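Local coordinates for ATP-binding protein (Mycobacterium tuberculosis, PDB 5UKV), which probably acts as a sensor histidine kinase that transfers a phosphoryl group from ATP to a histidine of its own dimerisation domain, the part present here, at residues A[36-40]-A[41-45]. The protein carries 1 engineered substitution. Numbering follows the deposited sequence.
Sequences AELYR and QGAAR. With PEG (di(hydroxyethyl)ether), chain G.
Gln41 N donates to Glu37 O at 2.9 Å across the final turn of helix 2-40, and the two side chains meet beside this bond. Gln41 CG stands anti to its carbonyl carbon (chi1 -65°), and a further bend at chi2 carries the amide back over the turn to the Glu37 carboxylate, whose plane is inclined 52° to it. The modelled Gln41 NE2 to Glu37 OE2 separation is doubtfully short. Beyond Gln41 the chain leaves the helix in a Schellman motif, turning into the loop to helix 47-71 within the helical hairpin of a dimeric histidine kinase DHp domain: Gly42 adopts positive phi (82°), Ala43 N reaches back to Leu38 O at 3.1 Å, and Gly42 N binds Tyr39 O at 3.0 Å from well above the carbonyl plane. Tyr39 O also accepts from PEG O4 at 2.9 Å; the same hydroxyl receives Ala44 N at 3.0 Å, so a probable crystallisation additive bridges the helix end and this loop. PEG C4 lies over one face of the Tyr39 ring, near its rim. Ala43 CB packs on Leu38 CG at 3.9 Å, while Ala44 CB approaches Tyr39 CD2 obliquely at 4.1 Å. Tyr39 and Ala44 both touch Leu50, and Arg40 forms a salt bridge with Glu55 of the second subunit.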
loop_
_atom_site.group_PDB
_atom_site.type_symbol
_atom_site.label_atom_id
_atom_site.label_comp_id
_atom_site.label_asym_id
_atom_site.label_seq_id
_atom_site.Cartn_x
_atom_site.Cartn_y
_atom_site.Cartn_z
ATOM N N ALA A 36 6.670 14.625 -2.237
ATOM C CA ALA A 36 5.830 15.612 -1.544
ATOM C C ALA A 36 6.548 16.389 -0.500
ATOM O O ALA A 36 6.373 17.589 -0.379
ATOM C CB ALA A 36 4.582 14.939 -0.960
ATOM N N GLU A 37 7.490 15.776 0.204
ATOM C CA GLU A 37 8.316 16.542 1.145
ATOM C C GLU A 37 9.188 17.535 0.444
ATOM O O GLU A 37 9.375 18.617 0.955
ATOM C CB GLU A 37 9.215 15.585 1.977
ATOM C CG GLU A 37 10.219 16.223 2.915
ATOM C CD GLU A 37 9.580 16.936 4.088
ATOM O OE1 GLU A 37 8.360 16.739 4.395
ATOM O OE2 GLU A 37 10.339 17.711 4.722
ATOM N N LEU A 38 9.666 17.215 -0.738
ATOM C CA LEU A 38 10.506 18.157 -1.529
ATOM C C LEU A 38 9.756 19.424 -1.802
ATOM O O LEU A 38 10.242 20.551 -1.573
ATOM C CB LEU A 38 11.041 17.523 -2.791
ATOM C CG LEU A 38 12.336 17.950 -3.389
ATOM C CD1 LEU A 38 13.468 17.709 -2.404
ATOM C CD2 LEU A 38 12.706 17.107 -4.602
ATOM N N TYR A 39 8.520 19.246 -2.201
ATOM C CA TYR A 39 7.652 20.346 -2.346
ATOM C C TYR A 39 7.413 21.139 -1.048
ATOM O O TYR A 39 7.477 22.347 -1.027
ATOM C CB TYR A 39 6.297 19.831 -2.827
ATOM C CG TYR A 39 5.316 20.985 -3.072
ATOM C CD1 TYR A 39 4.530 21.509 -2.028
ATOM C CD2 TYR A 39 5.211 21.572 -4.391
ATOM C CE1 TYR A 39 3.707 22.574 -2.194
ATOM C CE2 TYR A 39 4.330 22.645 -4.593
ATOM C CZ TYR A 39 3.564 23.143 -3.505
ATOM O OH TYR A 39 2.683 24.231 -3.690
ATOM N N ARG A 40 7.105 20.486 0.037
ATOM C CA ARG A 40 6.911 21.227 1.247
ATOM C C ARG A 40 8.165 21.991 1.676
ATOM O O ARG A 40 8.059 23.054 2.224
ATOM C CB ARG A 40 6.562 20.240 2.359
ATOM C CG ARG A 40 6.538 20.806 3.776
ATOM C CD ARG A 40 6.116 19.644 4.730
ATOM N NE ARG A 40 4.656 19.556 4.744
ATOM C CZ ARG A 40 3.856 20.443 5.355
ATOM N NH1 ARG A 40 4.369 21.486 6.041
ATOM N NH2 ARG A 40 2.527 20.285 5.323
ATOM N N GLN A 41 9.356 21.462 1.447
ATOM C CA GLN A 41 10.601 22.187 1.762
ATOM C C GLN A 41 10.870 23.414 0.854
ATOM O O GLN A 41 11.846 24.077 1.044
ATOM C CB GLN A 41 11.789 21.222 1.639
ATOM C CG GLN A 41 11.732 20.103 2.671
ATOM C CD GLN A 41 11.848 20.603 4.079
ATOM O OE1 GLN A 41 12.374 21.689 4.321
ATOM N NE2 GLN A 41 11.416 19.815 5.006
ATOM N N GLY A 42 10.019 23.714 -0.126
ATOM C CA GLY A 42 10.241 24.835 -1.059
ATOM C C GLY A 42 11.199 24.477 -2.212
ATOM O O GLY A 42 11.582 25.356 -2.991
ATOM N N ALA A 43 11.589 23.205 -2.312
ATOM C CA ALA A 43 12.598 22.803 -3.288
ATOM C C ALA A 43 12.044 22.480 -4.700
ATOM O O ALA A 43 12.849 22.161 -5.560
ATOM C CB ALA A 43 13.467 21.671 -2.744
ATOM N N ALA A 44 10.727 22.579 -4.956
ATOM C CA ALA A 44 10.178 22.101 -6.277
ATOM C C ALA A 44 10.069 23.267 -7.213
ATOM O O ALA A 44 9.463 24.284 -6.873
ATOM C CB ALA A 44 8.862 21.362 -6.209
ATOM N N ARG A 45 10.800 23.214 -8.316
ATOM C CA ARG A 45 10.702 24.281 -9.356
ATOM C C ARG A 45 9.578 23.784 -10.328
ATOM O O ARG A 45 8.585 24.446 -10.529
ATOM C CB ARG A 45 12.003 24.529 -10.192
ATOM C CG ARG A 45 13.375 24.581 -9.546
ATOM C CD ARG A 45 14.587 24.697 -10.520
ATOM N NE ARG A 45 15.485 25.621 -9.895
ATOM C CZ ARG A 45 15.412 26.926 -10.077
ATOM N NH1 ARG A 45 16.190 27.720 -9.372
ATOM N NH2 ARG A 45 14.561 27.453 -10.981
HETATM C C1 PEG G . 5.717 26.637 -0.163
HETATM O O1 PEG G . 5.887 25.622 0.815
HETATM C C2 PEG G . 5.582 25.977 -1.532
HETATM O O2 PEG G . 6.892 25.571 -1.974
HETATM C C3 PEG G . 7.278 25.855 -3.325
HETATM C C4 PEG G . 7.481 24.544 -4.087
HETATM O O4 PEG G . 8.374 23.617 -3.430
#